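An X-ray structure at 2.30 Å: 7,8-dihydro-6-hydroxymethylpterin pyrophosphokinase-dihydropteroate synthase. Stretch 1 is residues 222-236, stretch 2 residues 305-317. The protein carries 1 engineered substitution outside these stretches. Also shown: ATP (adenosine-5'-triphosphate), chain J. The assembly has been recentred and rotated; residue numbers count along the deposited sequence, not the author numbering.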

# COMPACT_ATOMS: atom_id res chain seq x y z
N LYS B 222 42.14 -27.29 -26.54
CA LYS B 222 41.63 -26.67 -27.75
C LYS B 222 40.99 -27.68 -28.70
O LYS B 222 40.00 -27.35 -29.36
CB LYS B 222 42.71 -25.84 -28.45
CG LYS B 222 42.79 -24.38 -28.01
CD LYS B 222 43.91 -23.59 -28.68
CE LYS B 222 45.28 -23.95 -28.15
NZ LYS B 222 46.30 -22.94 -28.52
N ASN B 223 41.55 -28.89 -28.79
CA ASN B 223 40.98 -29.88 -29.68
C ASN B 223 41.01 -31.26 -29.03
O ASN B 223 42.05 -31.73 -28.59
CB ASN B 223 41.56 -29.84 -31.10
CG ASN B 223 40.56 -29.34 -32.12
OD1 ASN B 223 40.85 -29.28 -33.31
ND2 ASN B 223 39.36 -28.97 -31.68
N ILE B 224 39.82 -31.88 -29.01
CA ILE B 224 39.56 -33.09 -28.25
C ILE B 224 38.75 -34.03 -29.14
O ILE B 224 37.64 -33.71 -29.56
CB ILE B 224 38.86 -32.78 -26.91
CG1 ILE B 224 39.74 -31.91 -25.99
CG2 ILE B 224 38.42 -34.06 -26.21
CD1 ILE B 224 39.05 -31.43 -24.73
N LYS B 225 39.38 -35.18 -29.44
CA LYS B 225 38.76 -36.28 -30.15
C LYS B 225 38.99 -37.54 -29.32
O LYS B 225 40.07 -38.13 -29.36
CB LYS B 225 39.33 -36.39 -31.57
CG LYS B 225 38.90 -37.61 -32.38
CD LYS B 225 37.64 -37.42 -33.21
CE LYS B 225 37.37 -38.59 -34.14
NZ LYS B 225 36.47 -38.21 -35.26
N LEU B 226 37.98 -37.90 -28.53
CA LEU B 226 38.03 -39.10 -27.71
C LEU B 226 37.40 -40.24 -28.49
O LEU B 226 36.29 -40.10 -29.00
CB LEU B 226 37.27 -38.85 -26.40
CG LEU B 226 37.79 -37.72 -25.51
CD1 LEU B 226 36.74 -37.34 -24.47
CD2 LEU B 226 39.09 -38.10 -24.82
N GLU B 227 38.12 -41.36 -28.59
CA GLU B 227 37.60 -42.56 -29.23
C GLU B 227 36.58 -43.20 -28.29
O GLU B 227 36.68 -43.07 -27.08
CB GLU B 227 38.73 -43.52 -29.61
CG GLU B 227 39.15 -43.42 -31.06
CD GLU B 227 39.95 -42.19 -31.45
OE1 GLU B 227 41.09 -42.05 -30.97
OE2 GLU B 227 39.42 -41.36 -32.24
N LYS B 228 35.60 -43.90 -28.89
CA LYS B 228 34.55 -44.61 -28.16
C LYS B 228 35.17 -45.49 -27.08
O LYS B 228 34.58 -45.67 -26.01
CB LYS B 228 33.71 -45.44 -29.13
CG LYS B 228 33.23 -44.73 -30.39
CD LYS B 228 32.89 -45.67 -31.53
CE LYS B 228 34.11 -46.24 -32.22
NZ LYS B 228 33.78 -47.42 -33.06
N ASN B 229 36.36 -46.04 -27.36
CA ASN B 229 37.12 -46.83 -26.41
C ASN B 229 37.28 -46.03 -25.11
O ASN B 229 36.93 -46.52 -24.04
CB ASN B 229 38.46 -47.29 -27.01
CG ASN B 229 39.44 -47.86 -26.00
OD1 ASN B 229 40.49 -47.27 -25.73
ND2 ASN B 229 39.12 -49.02 -25.44
N MET B 230 37.79 -44.80 -25.24
CA MET B 230 38.18 -43.96 -24.12
C MET B 230 36.95 -43.57 -23.28
O MET B 230 37.00 -43.64 -22.05
CB MET B 230 38.90 -42.70 -24.61
CG MET B 230 39.57 -41.91 -23.50
SD MET B 230 40.29 -42.99 -22.24
CE MET B 230 41.28 -41.81 -21.32
N ILE B 231 35.86 -43.19 -23.95
CA ILE B 231 34.62 -42.81 -23.30
C ILE B 231 34.15 -43.96 -22.41
O ILE B 231 33.87 -43.75 -21.22
CB ILE B 231 33.56 -42.35 -24.33
CG1 ILE B 231 33.91 -40.97 -24.89
CG2 ILE B 231 32.17 -42.38 -23.73
CD1 ILE B 231 33.04 -40.51 -26.04
N TYR B 232 34.12 -45.18 -22.97
CA TYR B 232 33.67 -46.37 -22.27
C TYR B 232 34.45 -46.56 -20.97
O TYR B 232 33.88 -46.99 -19.97
CB TYR B 232 33.73 -47.61 -23.17
CG TYR B 232 33.14 -48.86 -22.57
CD1 TYR B 232 33.90 -49.71 -21.78
CD2 TYR B 232 31.81 -49.21 -22.80
CE1 TYR B 232 33.36 -50.87 -21.22
CE2 TYR B 232 31.26 -50.36 -22.26
CZ TYR B 232 32.04 -51.19 -21.47
OH TYR B 232 31.51 -52.32 -20.93
N LYS B 233 35.75 -46.25 -20.98
CA LYS B 233 36.62 -46.57 -19.86
C LYS B 233 36.42 -45.57 -18.72
O LYS B 233 36.48 -45.95 -17.56
CB LYS B 233 38.09 -46.63 -20.30
CG LYS B 233 38.51 -47.85 -21.11
CD LYS B 233 40.02 -47.94 -21.29
CE LYS B 233 40.47 -48.96 -22.32
NZ LYS B 233 41.94 -48.99 -22.45
N ILE B 234 36.23 -44.29 -19.09
CA ILE B 234 35.94 -43.23 -18.14
C ILE B 234 34.61 -43.54 -17.46
O ILE B 234 34.54 -43.58 -16.23
CB ILE B 234 35.92 -41.86 -18.86
CG1 ILE B 234 37.33 -41.39 -19.21
CG2 ILE B 234 35.17 -40.82 -18.03
CD1 ILE B 234 37.38 -40.31 -20.27
N LEU B 235 33.58 -43.80 -18.27
CA LEU B 235 32.26 -44.14 -17.76
C LEU B 235 32.35 -45.34 -16.82
O LEU B 235 31.77 -45.31 -15.73
CB LEU B 235 31.31 -44.39 -18.93
CG LEU B 235 30.91 -43.17 -19.76
CD1 LEU B 235 29.85 -43.52 -20.79
CD2 LEU B 235 30.41 -42.03 -18.88
N SER B 236 33.11 -46.37 -17.21
CA SER B 236 33.14 -47.66 -16.52
C SER B 236 33.78 -47.52 -15.15
O SER B 236 33.56 -48.34 -14.27
CB SER B 236 33.84 -48.72 -17.34
OG SER B 236 32.98 -49.24 -18.34
N ILE B 305 24.37 -44.86 -26.98
CA ILE B 305 24.55 -43.56 -26.35
C ILE B 305 25.96 -43.04 -26.63
O ILE B 305 26.13 -41.88 -27.02
CB ILE B 305 24.21 -43.63 -24.85
CG1 ILE B 305 22.69 -43.64 -24.62
CG2 ILE B 305 24.89 -42.52 -24.06
CD1 ILE B 305 22.27 -43.97 -23.20
N ILE B 306 26.96 -43.90 -26.43
CA ILE B 306 28.37 -43.54 -26.51
C ILE B 306 28.68 -42.93 -27.88
O ILE B 306 29.60 -42.12 -28.01
CB ILE B 306 29.27 -44.75 -26.17
CG1 ILE B 306 29.28 -45.06 -24.67
CG2 ILE B 306 30.69 -44.57 -26.69
CD1 ILE B 306 28.26 -46.09 -24.25
N ASN B 307 27.87 -43.29 -28.88
CA ASN B 307 28.09 -42.89 -30.26
C ASN B 307 27.92 -41.37 -30.41
O ASN B 307 28.83 -40.69 -30.89
CB ASN B 307 27.21 -43.69 -31.23
CG ASN B 307 27.39 -45.19 -31.06
OD1 ASN B 307 26.45 -45.90 -30.70
ND2 ASN B 307 28.60 -45.68 -31.31
N ASN B 308 26.76 -40.86 -29.98
CA ASN B 308 26.41 -39.46 -30.09
C ASN B 308 27.44 -38.60 -29.36
O ASN B 308 27.65 -37.44 -29.72
CB ASN B 308 25.01 -39.18 -29.53
CG ASN B 308 23.97 -40.14 -30.05
OD1 ASN B 308 23.61 -41.10 -29.36
ND2 ASN B 308 23.49 -39.91 -31.26
N MET B 309 28.08 -39.19 -28.34
CA MET B 309 28.93 -38.50 -27.39
C MET B 309 30.27 -38.13 -28.01
O MET B 309 30.88 -37.14 -27.59
CB MET B 309 29.16 -39.35 -26.13
CG MET B 309 27.96 -39.39 -25.17
SD MET B 309 28.21 -40.36 -23.64
CE MET B 309 29.72 -39.62 -23.01
N VAL B 310 30.73 -38.91 -29.00
CA VAL B 310 32.10 -38.81 -29.50
C VAL B 310 32.45 -37.39 -29.94
O VAL B 310 33.50 -36.86 -29.58
CB VAL B 310 32.42 -39.85 -30.60
CG1 VAL B 310 32.47 -41.27 -30.06
CG2 VAL B 310 31.48 -39.77 -31.80
N ASP B 311 31.54 -36.77 -30.71
CA ASP B 311 31.80 -35.48 -31.35
C ASP B 311 31.47 -34.34 -30.40
O ASP B 311 31.89 -33.20 -30.63
CB ASP B 311 31.02 -35.36 -32.66
CG ASP B 311 31.81 -35.80 -33.88
OD1 ASP B 311 32.93 -35.29 -34.08
OD2 ASP B 311 31.29 -36.66 -34.63
N ASN B 312 30.73 -34.64 -29.32
CA ASN B 312 30.06 -33.65 -28.50
C ASN B 312 31.05 -32.80 -27.70
O ASN B 312 30.75 -31.66 -27.39
CB ASN B 312 28.95 -34.26 -27.63
CG ASN B 312 27.65 -34.46 -28.38
OD1 ASN B 312 27.36 -33.73 -29.33
ND2 ASN B 312 26.87 -35.44 -27.97
N ILE B 313 32.22 -33.37 -27.40
CA ILE B 313 33.22 -32.68 -26.60
C ILE B 313 34.34 -32.19 -27.52
O ILE B 313 35.26 -32.93 -27.84
CB ILE B 313 33.75 -33.58 -25.47
CG1 ILE B 313 32.61 -34.11 -24.60
CG2 ILE B 313 34.79 -32.84 -24.64
CD1 ILE B 313 33.07 -35.01 -23.47
N GLU B 314 34.24 -30.92 -27.92
CA GLU B 314 35.16 -30.32 -28.86
C GLU B 314 36.33 -29.70 -28.11
O GLU B 314 37.45 -29.68 -28.62
CB GLU B 314 34.44 -29.30 -29.74
CG GLU B 314 33.29 -29.88 -30.55
CD GLU B 314 33.04 -29.25 -31.90
OE1 GLU B 314 33.19 -28.02 -32.02
OE2 GLU B 314 32.70 -30.00 -32.85
N PHE B 315 36.06 -29.17 -26.91
CA PHE B 315 37.10 -28.54 -26.10
C PHE B 315 36.64 -28.50 -24.64
O PHE B 315 35.48 -28.78 -24.35
CB PHE B 315 37.47 -27.16 -26.66
CG PHE B 315 36.43 -26.09 -26.49
CD1 PHE B 315 35.33 -26.02 -27.33
CD2 PHE B 315 36.53 -25.15 -25.47
CE1 PHE B 315 34.37 -25.02 -27.17
CE2 PHE B 315 35.57 -24.16 -25.31
CZ PHE B 315 34.49 -24.09 -26.16
N LEU B 316 37.57 -28.18 -23.74
CA LEU B 316 37.25 -28.00 -22.34
C LEU B 316 37.77 -26.65 -21.85
O LEU B 316 38.97 -26.39 -21.89
CB LEU B 316 37.86 -29.14 -21.51
CG LEU B 316 37.49 -29.11 -20.03
CD1 LEU B 316 35.99 -29.33 -19.84
CD2 LEU B 316 38.29 -30.13 -19.23
N SER B 317 36.85 -25.83 -21.33
CA SER B 317 37.24 -24.56 -20.73
C SER B 317 36.85 -24.55 -19.25
O SER B 317 35.67 -24.62 -18.91
CB SER B 317 36.62 -23.39 -21.47
OG SER B 317 37.13 -22.16 -20.96
PG ATP J . 29.08 -24.30 -23.79
O1G ATP J . 28.21 -23.10 -23.47
O2G ATP J . 30.54 -23.93 -24.01
O3G ATP J . 28.91 -25.40 -22.77
PB ATP J . 27.22 -24.70 -26.12
O1B ATP J . 27.56 -25.04 -27.53
O2B ATP J . 26.53 -23.40 -25.82
O3B ATP J . 28.55 -24.86 -25.23
PA ATP J . 26.64 -27.39 -25.13
O1A ATP J . 26.79 -27.48 -23.64
O2A ATP J . 25.64 -28.29 -25.79
O3A ATP J . 26.32 -25.87 -25.53
O5' ATP J . 28.07 -27.59 -25.83
C5' ATP J . 29.23 -27.76 -24.97
C4' ATP J . 30.48 -27.70 -25.81
O4' ATP J . 31.45 -26.81 -25.19
C3' ATP J . 31.20 -29.04 -26.00
O3' ATP J . 31.77 -29.08 -27.30
C2' ATP J . 32.21 -29.03 -24.85
O2' ATP J . 33.39 -29.76 -25.07
C1' ATP J . 32.59 -27.55 -24.78
N9 ATP J . 32.99 -27.12 -23.44
C8 ATP J . 34.14 -26.45 -23.13
N7 ATP J . 34.24 -26.19 -21.84
C5 ATP J . 33.08 -26.70 -21.29
C6 ATP J . 32.58 -26.73 -19.97
N6 ATP J . 33.24 -26.21 -18.94
N1 ATP J . 31.38 -27.32 -19.76
C2 ATP J . 30.73 -27.85 -20.81
N3 ATP J . 31.10 -27.88 -22.09
C4 ATP J . 32.30 -27.29 -22.27

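The two stretches meet in a largely apolar contact, 738 Å² of buried surface summed over both sides, with a single weak backbone hydrogen bond between them. One part of it is helix against helix: the axes of helix 228-236 and the weakly bonded helix 305-309 approach to 9.8 Å, their directions 117° apart. Ile 231, buried and with its CA-to-CB bond toward stretch 2, is central here. Its CG2 lies 4.0 Å from Ile 306 CG2 and 3.8 Å from Met 309 CE, while its CD1 reaches 4.1 Å from Val 310 CG1, so both branches of the side chain are used. One turn on, Leu 235 repeats the pattern, CD1 standing 4.2 Å from Ile 306 CG1. The long, unbranched Met 309 suits this place because its terminal methyl extends to Ile 231. At the exposed margin, Lys 228 packs its aliphatic part on Val 310, CG to CG1 at 3.6 Å, while its charged end leads away.

The other part runs along backbone that is mostly loop, between 222-226 and 313-316. Ile 224 N donates the weak bond to Glu 314 O (3.3 Å, angle 124°). Ile 224 O and Ile 313 O, both acceptors, sit 3.0 Å apart without bonding, so the backbones do not pair regularly. Side chains supply more of the contact: Ile 224 CG2 lies 4.1 Å from Ile 313 CG2, and its CD1 4.1 Å from Leu 316 CB. Leu 226 CD1 touches Ile 313 CD1 more loosely, at 4.5 Å.

Stretch 2 also holds ATP. Asn 312 O accepts from ATP O3' at 2.8 Å, and Ser 317 N donates to ATP N7 at 2.7 Å. The Phe 315 ring leads away from stretch 1 and has ATP C8 over one face, but Phe 315 CB remains 3.7 Å from Lys 222 O.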